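Side-chain contacts in transcriptional regulator KdgR (Pseudomonas aeruginosa, PDB 5Y6I), which probably binds DNA and regulates transcription, as a member of the IclR family with a helix-turn-helix domain and a GAF-like C-terminal domain: residues D92-A97 against V124-Q129; A98-E103 against R253-R258; T111-V116 against V136-G141; A225-V230 against L249-A254. One frame throughout, in Å; residues are numbered along the deposited sequence.

How the contacts relate
All four contacts lie in the IclR C-terminal domain, and three of them pack helices on one face of its antiparallel sheet. Contacts 1 and 2 share helix 93-108, their centres about 9 Å apart; contacts 2 and 4 share helix 244-258 and are closer still, at about 7 Å, centre to centre. Leu227 of contact 4 joins the last two, its side chain meeting both Leu101 and Ile255 of contact 2. Contact 3 stands about 12 Å, centre to centre, from contact 4 and belongs to the other face, where Phe113 points. Strand 111-118 of contact 3 pairs with strand 121-128 of contact 1 and strand 223-232 of contact 4.

Contact 1 of 4, residues D92-A97 against V124-Q129; sequences DVLKSA and VVQVEQ
The carboxamide of Gln126, the flat group of this contact, approaches helix 93-108 with its oxygen and nitrogen: OE1 lies 3.8 Å from Leu94 O, and NE2 lies 4.4 Å from Ala97 C. OE1 and Leu94 O are both acceptors, so this approach is packing and not a bond. The oxygen also lies 4.2 Å from Leu94 CG, where the leucine and glutamine chains run antiparallel alongside one another. A straight chain past CB (chi2 169°) brings the Gln126 amide to the helix. Leu94 adds an apolar touch beside it, its CD1 4.1 Å from Val125 CG2, the two side chains lying roughly perpendicular. Val125 and Gln126 both point at the helix although they are consecutive, because together they face Leu114 as a classic beta bulge. At the helix start Asp92 is the N-cap: its carboxylate accepts weak bonds from Leu94 N and Lys95 N, while its carbonyl oxygen takes both Ser96 N and Ser96 OG. The segments of helix and strand run nearly parallel, 8° apart, with their axes 10.4 Å from each other. Further along helix 93-108, Gln126 also touches Ala98 and Leu101. Ala97 rests on Leu114 and Leu94 on Val116, both of the adjoining strand 111-118, while Val93 reaches Ala225 on strand 223-232.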
loop_
_atom_site.group_PDB
_atom_site.type_symbol
_atom_site.label_atom_id
_atom_site.label_comp_id
_atom_site.label_asym_id
_atom_site.label_seq_id
_atom_site.Cartn_x
_atom_site.Cartn_y
_atom_site.Cartn_z
ATOM N N ASP A 92 -4.899 6.930 0.464
ATOM C CA ASP A 92 -6.353 7.078 0.346
ATOM C C ASP A 92 -6.642 7.727 -1.007
ATOM O O ASP A 92 -6.518 8.947 -1.148
ATOM C CB ASP A 92 -6.935 7.904 1.481
ATOM C CG ASP A 92 -8.429 8.103 1.336
ATOM O OD1 ASP A 92 -9.090 7.174 0.836
ATOM O OD2 ASP A 92 -8.946 9.180 1.700
ATOM N N VAL A 93 -7.035 6.912 -1.985
ATOM C CA VAL A 93 -7.320 7.458 -3.299
ATOM C C VAL A 93 -8.453 8.468 -3.230
ATOM O O VAL A 93 -8.545 9.348 -4.084
ATOM C CB VAL A 93 -7.636 6.323 -4.292
ATOM C CG1 VAL A 93 -9.009 5.729 -4.006
ATOM C CG2 VAL A 93 -7.517 6.815 -5.728
ATOM N N LEU A 94 -9.317 8.387 -2.221
ATOM C CA LEU A 94 -10.396 9.366 -2.146
ATOM C C LEU A 94 -9.853 10.734 -1.775
ATOM O O LEU A 94 -10.320 11.751 -2.300
ATOM C CB LEU A 94 -11.459 8.914 -1.151
ATOM C CG LEU A 94 -12.655 8.247 -1.849
ATOM C CD1 LEU A 94 -12.233 7.065 -2.712
ATOM C CD2 LEU A 94 -13.754 7.849 -0.859
ATOM N N LYS A 95 -8.854 10.772 -0.886
ATOM C CA LYS A 95 -8.160 12.019 -0.570
ATOM C C LYS A 95 -7.372 12.525 -1.773
ATOM O O LYS A 95 -7.613 13.634 -2.269
ATOM C CB LYS A 95 -7.240 11.810 0.638
ATOM C CG LYS A 95 -6.372 13.023 1.033
ATOM C CD LYS A 95 -4.890 12.851 0.644
ATOM C CE LYS A 95 -4.225 14.209 0.394
ATOM N NZ LYS A 95 -2.891 14.127 -0.286
ATOM N N SER A 96 -6.445 11.706 -2.286
ATOM C CA SER A 96 -5.512 12.192 -3.303
ATOM C C SER A 96 -6.224 12.607 -4.587
ATOM O O SER A 96 -5.703 13.441 -5.338
ATOM C CB SER A 96 -4.457 11.123 -3.638
ATOM O OG SER A 96 -4.097 10.339 -2.512
ATOM N N ALA A 97 -7.388 12.023 -4.879
ATOM C CA ALA A 97 -8.042 12.274 -6.161
ATOM C C ALA A 97 -8.936 13.508 -6.160
ATOM O O ALA A 97 -9.194 14.068 -7.233
ATOM C CB ALA A 97 -8.877 11.066 -6.575
ATOM N N VAL A 124 -19.807 4.287 -7.849
ATOM C CA VAL A 124 -19.439 5.694 -7.973
ATOM C C VAL A 124 -19.490 6.335 -6.591
ATOM O O VAL A 124 -20.538 6.337 -5.936
ATOM C CB VAL A 124 -20.361 6.417 -8.962
ATOM C CG1 VAL A 124 -20.065 7.927 -8.991
ATOM C CG2 VAL A 124 -20.247 5.777 -10.358
ATOM N N VAL A 125 -18.355 6.869 -6.140
ATOM C CA VAL A 125 -18.233 7.393 -4.785
ATOM C C VAL A 125 -17.980 8.889 -4.752
ATOM O O VAL A 125 -17.891 9.464 -3.658
ATOM C CB VAL A 125 -17.128 6.661 -3.994
ATOM C CG1 VAL A 125 -17.538 5.207 -3.746
ATOM C CG2 VAL A 125 -15.796 6.768 -4.716
ATOM N N GLN A 126 -17.872 9.544 -5.905
ATOM C CA GLN A 126 -17.494 10.951 -5.926
ATOM C C GLN A 126 -17.641 11.488 -7.351
ATOM O O GLN A 126 -17.227 10.821 -8.305
ATOM C CB GLN A 126 -16.062 11.087 -5.387
ATOM C CG GLN A 126 -15.194 12.136 -5.979
ATOM C CD GLN A 126 -13.904 12.330 -5.169
ATOM O OE1 GLN A 126 -13.521 11.480 -4.369
ATOM N NE2 GLN A 126 -13.242 13.455 -5.376
ATOM N N VAL A 127 -18.233 12.686 -7.493
ATOM C CA VAL A 127 -18.686 13.189 -8.793
ATOM C C VAL A 127 -18.464 14.689 -8.902
ATOM O O VAL A 127 -18.920 15.454 -8.046
ATOM C CB VAL A 127 -20.182 12.895 -9.025
ATOM C CG1 VAL A 127 -20.730 13.744 -10.179
ATOM C CG2 VAL A 127 -20.391 11.457 -9.277
ATOM N N GLU A 128 -17.837 15.119 -9.989
ATOM C CA GLU A 128 -17.728 16.539 -10.312
ATOM C C GLU A 128 -18.552 16.803 -11.564
ATOM O O GLU A 128 -18.189 16.352 -12.656
ATOM C CB GLU A 128 -16.271 16.956 -10.517
ATOM C CG GLU A 128 -15.448 17.126 -9.243
ATOM C CD GLU A 128 -15.981 18.188 -8.301
ATOM O OE1 GLU A 128 -16.751 19.080 -8.723
ATOM O OE2 GLU A 128 -15.612 18.142 -7.121
ATOM N N GLN A 129 -19.649 17.532 -11.414
ATOM C CA GLN A 129 -20.560 17.718 -12.533
ATOM C C GLN A 129 -20.105 18.860 -13.431
ATOM O O GLN A 129 -19.353 19.746 -13.027
ATOM C CB GLN A 129 -21.985 17.974 -12.045
ATOM C CG GLN A 129 -22.482 16.969 -11.017
ATOM C CD GLN A 129 -23.965 17.130 -10.753
ATOM O OE1 GLN A 129 -24.549 18.168 -11.079
ATOM N NE2 GLN A 129 -24.584 16.113 -10.164
#

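Contact 2 of 4, residues A98-E103 against R253-R258; sequences AAPLAE and RAISWR
Two helical segments meet side by side here, their CA atoms nearest at Pro100 and Ile255, 7.3 Å apart, and helix 93-108 is kinked where the proline nitrogen has no hydrogen to give to the turn before. The pyrrolidine ring of Pro100 carries most of its helix's share. Its CB lies 4.0 Å from Ile255 CG1, and its CG is equally near that methylene, so both carbons bear on the isoleucine CG1. At the CG corner Arg258 comes head-on to the proline: NH2 is 3.8 Å from Pro100 CG, which lies oblique to the guanidinium plane. A bend at chi3 (46°) turns the guanidinium of Arg258 toward the proline. The helices 93-108 and 244-258 lie on the same face of the antiparallel sheet, whose strands run in the order 2-1-5-4-3, as in a GAF-like fold, and there Leu101 and Ile255 both rest on Leu227. Ile255 also touches Val216. Beyond this apolar patch, Glu103 OE2 stands 5.7 Å from Arg258 NH2, too far for a salt bridge, though the opposite charges probably attract. Ser256 turns its OG to Phe217 N at the end of strand 209-217. The neighbouring Trp257 leads to the dimer partner, with its ring in a cation-pi interaction and its carbonyl oxygen in a hydrogen bond, both with Arg78 of the second subunit.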
loop_
_atom_site.group_PDB
_atom_site.type_symbol
_atom_site.label_atom_id
_atom_site.label_comp_id
_atom_site.label_asym_id
_atom_site.label_seq_id
_atom_site.Cartn_x
_atom_site.Cartn_y
_atom_site.Cartn_z
ATOM N N ALA A 98 -9.389 13.949 -4.984
ATOM C CA ALA A 98 -10.466 14.924 -4.911
ATOM C C ALA A 98 -10.134 16.217 -5.656
ATOM O O ALA A 98 -10.988 16.755 -6.380
ATOM C CB ALA A 98 -10.802 15.196 -3.448
ATOM N N ALA A 99 -8.897 16.730 -5.509
ATOM C CA ALA A 99 -8.554 17.966 -6.218
ATOM C C ALA A 99 -8.397 17.742 -7.712
ATOM O O ALA A 99 -9.032 18.474 -8.491
ATOM C CB ALA A 99 -7.305 18.614 -5.609
ATOM N N PRO A 100 -7.590 16.789 -8.192
ATOM C CA PRO A 100 -7.425 16.652 -9.648
ATOM C C PRO A 100 -8.715 16.283 -10.389
ATOM O O PRO A 100 -8.846 16.619 -11.578
ATOM C CB PRO A 100 -6.360 15.560 -9.780
ATOM C CG PRO A 100 -5.605 15.607 -8.469
ATOM C CD PRO A 100 -6.655 15.917 -7.449
ATOM N N LEU A 101 -9.659 15.604 -9.728
ATOM C CA LEU A 101 -10.954 15.346 -10.344
ATOM C C LEU A 101 -11.645 16.657 -10.697
ATOM O O LEU A 101 -12.144 16.843 -11.817
ATOM C CB LEU A 101 -11.831 14.519 -9.396
ATOM C CG LEU A 101 -13.192 14.070 -9.962
ATOM C CD1 LEU A 101 -13.053 12.932 -10.971
ATOM C CD2 LEU A 101 -14.167 13.660 -8.877
ATOM N N ALA A 102 -11.660 17.589 -9.748
ATOM C CA ALA A 102 -12.323 18.863 -9.969
ATOM C C ALA A 102 -11.584 19.693 -11.012
ATOM O O ALA A 102 -12.206 20.420 -11.799
ATOM C CB ALA A 102 -12.428 19.604 -8.643
ATOM N N GLU A 103 -10.257 19.584 -11.043
ATOM C CA GLU A 103 -9.494 20.273 -12.073
ATOM C C GLU A 103 -9.781 19.680 -13.444
ATOM O O GLU A 103 -9.985 20.422 -14.410
ATOM C CB GLU A 103 -8.003 20.227 -11.733
ATOM C CG GLU A 103 -7.745 20.704 -10.292
ATOM C CD GLU A 103 -6.280 20.681 -9.850
ATOM O OE1 GLU A 103 -5.791 21.732 -9.382
ATOM O OE2 GLU A 103 -5.626 19.616 -9.943
ATOM N N ARG A 253 -2.498 9.469 -14.108
ATOM C CA ARG A 253 -1.091 9.247 -13.794
ATOM C C ARG A 253 -0.618 10.151 -12.670
ATOM O O ARG A 253 0.264 9.762 -11.891
ATOM C CB ARG A 253 -0.237 9.462 -15.029
ATOM C CG ARG A 253 -0.247 8.267 -15.940
ATOM C CD ARG A 253 0.031 8.685 -17.358
ATOM N NE ARG A 253 -0.092 7.553 -18.260
ATOM C CZ ARG A 253 0.012 7.636 -19.579
ATOM N NH1 ARG A 253 -0.117 6.543 -20.318
ATOM N NH2 ARG A 253 0.246 8.808 -20.154
ATOM N N ALA A 254 -1.181 11.355 -12.562
ATOM C CA ALA A 254 -0.791 12.230 -11.459
ATOM C C ALA A 254 -1.278 11.668 -10.133
ATOM O O ALA A 254 -0.489 11.482 -9.199
ATOM C CB ALA A 254 -1.328 13.644 -11.680
ATOM N N ILE A 255 -2.584 11.382 -10.037
ATOM C CA ILE A 255 -3.137 10.801 -8.815
ATOM C C ILE A 255 -2.346 9.562 -8.410
ATOM O O ILE A 255 -2.061 9.350 -7.223
ATOM C CB ILE A 255 -4.627 10.466 -9.003
ATOM C CG1 ILE A 255 -5.434 11.693 -9.418
ATOM C CG2 ILE A 255 -5.209 9.845 -7.731
ATOM C CD1 ILE A 255 -6.928 11.387 -9.592
ATOM N N SER A 256 -1.971 8.733 -9.392
ATOM C CA SER A 256 -1.220 7.524 -9.098
ATOM C C SER A 256 0.122 7.861 -8.482
ATOM O O SER A 256 0.440 7.422 -7.371
ATOM C CB SER A 256 -1.014 6.696 -10.366
ATOM O OG SER A 256 -2.172 5.948 -10.678
ATOM N N TRP A 257 0.938 8.622 -9.215
ATOM C CA TRP A 257 2.280 8.957 -8.754
ATOM C C TRP A 257 2.246 9.638 -7.394
ATOM O O TRP A 257 3.204 9.526 -6.620
ATOM C CB TRP A 257 2.961 9.834 -9.798
ATOM C CG TRP A 257 4.313 10.365 -9.452
ATOM C CD1 TRP A 257 5.518 9.906 -9.898
ATOM C CD2 TRP A 257 4.594 11.499 -8.629
ATOM N NE1 TRP A 257 6.536 10.672 -9.382
ATOM C CE2 TRP A 257 5.991 11.657 -8.598
ATOM C CE3 TRP A 257 3.793 12.392 -7.902
ATOM C CZ2 TRP A 257 6.611 12.673 -7.866
ATOM C CZ3 TRP A 257 4.401 13.392 -7.175
ATOM C CH2 TRP A 257 5.799 13.527 -7.162
ATOM N N ARG A 258 1.150 10.319 -7.060
ATOM C CA ARG A 258 1.074 10.897 -5.724
ATOM C C ARG A 258 0.795 9.853 -4.655
ATOM O O ARG A 258 1.075 10.100 -3.474
ATOM C CB ARG A 258 0.021 12.006 -5.692
ATOM C CG ARG A 258 0.573 13.302 -6.290
ATOM C CD ARG A 258 -0.495 14.285 -6.752
ATOM N NE ARG A 258 -1.555 14.436 -5.765
ATOM C CZ ARG A 258 -2.421 15.442 -5.758
ATOM N NH1 ARG A 258 -3.371 15.503 -4.832
ATOM N NH2 ARG A 258 -2.324 16.398 -6.674
#

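Contact 3 of 4, residues T111-V116 against V136-G141; sequences TCFLAV and VVTQVG
Strand 111-118, one of the inner strands of the GAF-like sheet, is met here by the irregular loop that follows strand 121-128. Thr111 OG1 donates to Val136 O at 3.2 Å, approaching nearly along the C=O axis (C=O...OG1 angle 161°). A chi1 of -58° turns this hydroxyl to the loop. Val137 adds a looser touch, its CG1 4.1 Å from Thr111 OG1. Two residues on, Phe113 points to the same side, and Thr138 OG1 lies over one face of its ring, 3.8 Å above the plane and displaced toward the rim, with CE2 the nearest ring atom. The phenyl group stands between the backbone N and the carbonyl carbon at chi1 57°, raised toward the loop. Val124 and Val127 of strand 121-128 and Leu144 also touch the ring, and Thr138 shares Val124 and Leu144 with it. The Thr111 hydroxyl is used twice, since besides donating to Val136 O it accepts from Ala130 N. One buried polar atom therefore ties both ends of the segment 130-136 to the strand, whereas between Phe113 and Thr138 the contact is packing.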
loop_
_atom_site.group_PDB
_atom_site.type_symbol
_atom_site.label_atom_id
_atom_site.label_comp_id
_atom_site.label_asym_id
_atom_site.label_seq_id
_atom_site.Cartn_x
_atom_site.Cartn_y
_atom_site.Cartn_z
ATOM N N THR A 111 -18.643 16.090 -17.028
ATOM C CA THR A 111 -18.787 15.436 -15.732
ATOM C C THR A 111 -17.756 14.319 -15.595
ATOM O O THR A 111 -17.713 13.400 -16.420
ATOM C CB THR A 111 -20.212 14.908 -15.565
ATOM O OG1 THR A 111 -21.121 16.002 -15.698
ATOM C CG2 THR A 111 -20.409 14.299 -14.182
ATOM N N CYS A 112 -16.911 14.414 -14.566
ATOM C CA CYS A 112 -15.935 13.381 -14.226
ATOM C C CYS A 112 -16.325 12.748 -12.900
ATOM O O CYS A 112 -16.870 13.428 -12.021
ATOM C CB CYS A 112 -14.513 13.939 -14.113
ATOM S SG CYS A 112 -14.027 15.003 -15.494
ATOM N N PHE A 113 -16.066 11.445 -12.763
ATOM C CA PHE A 113 -16.406 10.739 -11.534
ATOM C C PHE A 113 -15.315 9.744 -11.150
ATOM O O PHE A 113 -14.501 9.315 -11.979
ATOM C CB PHE A 113 -17.776 10.031 -11.628
ATOM C CG PHE A 113 -17.916 9.030 -12.769
ATOM C CD1 PHE A 113 -17.801 7.664 -12.536
ATOM C CD2 PHE A 113 -18.277 9.451 -14.046
ATOM C CE1 PHE A 113 -17.986 6.740 -13.587
ATOM C CE2 PHE A 113 -18.464 8.545 -15.092
ATOM C CZ PHE A 113 -18.317 7.194 -14.868
ATOM N N LEU A 114 -15.284 9.412 -9.863
ATOM C CA LEU A 114 -14.374 8.405 -9.332
ATOM C C LEU A 114 -15.192 7.219 -8.839
ATOM O O LEU A 114 -16.190 7.394 -8.126
ATOM C CB LEU A 114 -13.515 8.967 -8.199
ATOM C CG LEU A 114 -12.283 8.139 -7.797
ATOM C CD1 LEU A 114 -11.183 8.249 -8.850
ATOM C CD2 LEU A 114 -11.762 8.601 -6.451
ATOM N N ALA A 115 -14.783 6.024 -9.245
ATOM C CA ALA A 115 -15.394 4.789 -8.791
ATOM C C ALA A 115 -14.328 3.895 -8.185
ATOM O O ALA A 115 -13.172 3.902 -8.620
ATOM C CB ALA A 115 -16.085 4.057 -9.929
ATOM N N VAL A 116 -14.732 3.136 -7.166
ATOM C CA VAL A 116 -13.910 2.094 -6.558
ATOM C C VAL A 116 -14.665 0.775 -6.647
ATOM O O VAL A 116 -15.843 0.731 -6.996
ATOM C CB VAL A 116 -13.557 2.407 -5.095
ATOM C CG1 VAL A 116 -12.886 3.805 -4.975
ATOM C CG2 VAL A 116 -14.825 2.296 -4.227
ATOM N N VAL A 136 -25.902 15.650 -18.280
ATOM C CA VAL A 136 -26.026 14.282 -17.790
ATOM C C VAL A 136 -24.974 14.056 -16.722
ATOM O O VAL A 136 -23.891 14.656 -16.734
ATOM C CB VAL A 136 -25.848 13.253 -18.919
ATOM C CG1 VAL A 136 -26.963 13.345 -19.934
ATOM C CG2 VAL A 136 -24.500 13.432 -19.543
ATOM N N VAL A 137 -25.284 13.137 -15.808
ATOM C CA VAL A 137 -24.462 12.882 -14.636
ATOM C C VAL A 137 -24.573 11.410 -14.262
ATOM O O VAL A 137 -25.544 10.732 -14.585
ATOM C CB VAL A 137 -24.884 13.788 -13.449
ATOM C CG1 VAL A 137 -24.686 15.253 -13.790
ATOM C CG2 VAL A 137 -26.366 13.568 -13.098
ATOM N N THR A 138 -23.545 10.899 -13.613
ATOM C CA THR A 138 -23.778 9.809 -12.690
ATOM C C THR A 138 -24.042 10.438 -11.328
ATOM O O THR A 138 -23.892 11.647 -11.144
ATOM C CB THR A 138 -22.589 8.854 -12.673
ATOM O OG1 THR A 138 -22.135 8.655 -14.017
ATOM C CG2 THR A 138 -22.986 7.512 -12.099
ATOM N N GLN A 139 -24.472 9.637 -10.370
ATOM C CA GLN A 139 -24.568 10.163 -9.024
ATOM C C GLN A 139 -23.799 9.276 -8.057
ATOM O O GLN A 139 -23.631 8.076 -8.270
ATOM C CB GLN A 139 -26.026 10.342 -8.605
ATOM C CG GLN A 139 -26.779 9.097 -8.310
ATOM C CD GLN A 139 -28.260 9.375 -8.245
ATOM O OE1 GLN A 139 -28.921 9.522 -9.274
ATOM N NE2 GLN A 139 -28.788 9.489 -7.031
ATOM N N VAL A 140 -23.276 9.909 -7.017
ATOM C CA VAL A 140 -22.571 9.190 -5.975
ATOM C C VAL A 140 -23.486 8.104 -5.457
ATOM O O VAL A 140 -24.674 8.342 -5.223
ATOM C CB VAL A 140 -22.145 10.175 -4.872
ATOM C CG1 VAL A 140 -21.531 9.453 -3.691
ATOM C CG2 VAL A 140 -21.168 11.195 -5.442
ATOM N N GLY A 141 -22.950 6.889 -5.325
ATOM C CA GLY A 141 -23.749 5.748 -4.938
ATOM C C GLY A 141 -24.266 4.916 -6.093
ATOM O O GLY A 141 -24.855 3.856 -5.855
#

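Contact 4 of 4, residues A225-V230 against L249-A254; sequences AVLTVV and LATTRA
Leu227 meets two successive threonines of helix 244-258 through their methyl groups. Its CB lies 3.6 Å from Thr252 CG2, and its CD1 is 4.1 Å from that same methyl and 4.1 Å from Thr251 CG2, so CB and CD1 together bear on Thr252, and CD1 on Thr251. The leucine lies roughly perpendicular to Thr251 and at a slant to Thr252. Its CB points at the helix, and CG, roughly anti to the backbone N (chi1 -154°), extends the chain further; the CA atoms of Leu227 and Thr252 are 7.0 Å apart. Each threonine shows its methyl to the leucine while its hydroxyl is turned back into its own helix: Thr251 OG1 bonds to Arg247 O and Thr252 OG1 to Leu248 O, one turn earlier, which probably helps set the rotation and gives each hydroxyl a partner in its own helix. In the next shell, Thr252 also leans on Ala214 and Val216 of strand 209-217, and Thr251 on Pro100 and Leu104 of helix 93-108, while Leu101 touches Leu227. The strand is held on both sides, Leu227 by backbone bonds with Ala214 and its neighbours Val226 and Thr228 with Ala115 and Phe113. Val226 and Thr228 point away from the threonines and touch Thr151 of helix 150-158 instead. This alternation, with helices packed on both faces of a central antiparallel sheet, is that of the GAF-like effector domain of IclR regulators.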
loop_
_atom_site.group_PDB
_atom_site.type_symbol
_atom_site.label_atom_id
_atom_site.label_comp_id
_atom_site.label_asym_id
_atom_site.label_seq_id
_atom_site.Cartn_x
_atom_site.Cartn_y
_atom_site.Cartn_z
ATOM N N ALA A 225 -8.821 2.925 -7.937
ATOM C CA ALA A 225 -10.062 3.510 -8.409
ATOM C C ALA A 225 -10.021 3.544 -9.932
ATOM O O ALA A 225 -9.020 3.174 -10.559
ATOM C CB ALA A 225 -10.271 4.912 -7.825
ATOM N N VAL A 226 -11.142 3.970 -10.522
ATOM C CA VAL A 226 -11.237 4.299 -11.935
ATOM C C VAL A 226 -11.798 5.706 -12.031
ATOM O O VAL A 226 -12.735 6.059 -11.304
ATOM C CB VAL A 226 -12.121 3.302 -12.706
ATOM C CG1 VAL A 226 -12.166 3.657 -14.214
ATOM C CG2 VAL A 226 -11.598 1.899 -12.511
ATOM N N LEU A 227 -11.200 6.519 -12.894
ATOM C CA LEU A 227 -11.617 7.895 -13.094
ATOM C C LEU A 227 -12.118 8.016 -14.524
ATOM O O LEU A 227 -11.553 7.414 -15.442
ATOM C CB LEU A 227 -10.464 8.873 -12.825
ATOM C CG LEU A 227 -10.871 10.282 -12.387
ATOM C CD1 LEU A 227 -9.707 10.936 -11.644
ATOM C CD2 LEU A 227 -11.312 11.153 -13.558
ATOM N N THR A 228 -13.170 8.806 -14.711
ATOM C CA THR A 228 -14.048 8.612 -15.851
ATOM C C THR A 228 -14.713 9.919 -16.245
ATOM O O THR A 228 -15.242 10.627 -15.382
ATOM C CB THR A 228 -15.115 7.605 -15.477
ATOM O OG1 THR A 228 -15.457 7.877 -14.122
ATOM C CG2 THR A 228 -14.612 6.213 -15.530
ATOM N N VAL A 229 -14.726 10.205 -17.546
ATOM C CA VAL A 229 -15.351 11.398 -18.098
ATOM C C VAL A 229 -16.572 10.974 -18.904
ATOM O O VAL A 229 -16.576 9.920 -19.550
ATOM C CB VAL A 229 -14.357 12.184 -18.975
ATOM C CG1 VAL A 229 -15.050 13.370 -19.670
ATOM C CG2 VAL A 229 -13.165 12.655 -18.138
ATOM N N VAL A 230 -17.617 11.798 -18.883
ATOM C CA VAL A 230 -18.879 11.353 -19.451
ATOM C C VAL A 230 -19.682 12.555 -19.936
ATOM O O VAL A 230 -19.567 13.661 -19.399
ATOM C CB VAL A 230 -19.629 10.490 -18.404
ATOM C CG1 VAL A 230 -19.911 11.298 -17.162
ATOM C CG2 VAL A 230 -20.889 9.863 -18.984
ATOM N N LEU A 249 -5.606 10.925 -18.760
ATOM C CA LEU A 249 -4.431 10.155 -18.361
ATOM C C LEU A 249 -3.485 10.989 -17.503
ATOM O O LEU A 249 -3.019 10.529 -16.453
ATOM C CB LEU A 249 -3.721 9.605 -19.601
ATOM C CG LEU A 249 -4.437 8.446 -20.334
ATOM C CD1 LEU A 249 -3.732 8.027 -21.629
ATOM C CD2 LEU A 249 -4.585 7.248 -19.407
ATOM N N ALA A 250 -3.191 12.219 -17.931
ATOM C CA ALA A 250 -2.392 13.116 -17.105
ATOM C C ALA A 250 -2.951 13.211 -15.690
ATOM O O ALA A 250 -2.198 13.139 -14.707
ATOM C CB ALA A 250 -2.332 14.499 -17.746
ATOM N N THR A 251 -4.273 13.354 -15.565
ATOM C CA THR A 251 -4.889 13.384 -14.242
ATOM C C THR A 251 -4.656 12.071 -13.503
ATOM O O THR A 251 -4.248 12.066 -12.338
ATOM C CB THR A 251 -6.390 13.645 -14.356
ATOM O OG1 THR A 251 -6.626 14.875 -15.050
ATOM C CG2 THR A 251 -7.013 13.717 -12.979
ATOM N N THR A 252 -4.916 10.936 -14.164
ATOM C CA THR A 252 -4.852 9.669 -13.441
ATOM C C THR A 252 -3.417 9.227 -13.173
ATOM O O THR A 252 -3.125 8.697 -12.092
ATOM C CB THR A 252 -5.648 8.599 -14.185
ATOM O OG1 THR A 252 -5.258 8.545 -15.567
ATOM C CG2 THR A 252 -7.106 8.949 -14.111
ATOM N N ARG A 253 -2.498 9.469 -14.108
ATOM C CA ARG A 253 -1.091 9.247 -13.794
ATOM C C ARG A 253 -0.618 10.151 -12.670
ATOM O O ARG A 253 0.264 9.762 -11.891
ATOM C CB ARG A 253 -0.237 9.462 -15.029
ATOM C CG ARG A 253 -0.247 8.267 -15.940
ATOM C CD ARG A 253 0.031 8.685 -17.358
ATOM N NE ARG A 253 -0.092 7.553 -18.260
ATOM C CZ ARG A 253 0.012 7.636 -19.579
ATOM N NH1 ARG A 253 -0.117 6.543 -20.318
ATOM N NH2 ARG A 253 0.246 8.808 -20.154
ATOM N N ALA A 254 -1.181 11.355 -12.562
ATOM C CA ALA A 254 -0.791 12.230 -11.459
ATOM C C ALA A 254 -1.278 11.668 -10.133
ATOM O O ALA A 254 -0.489 11.482 -9.199
ATOM C CB ALA A 254 -1.328 13.644 -11.680
#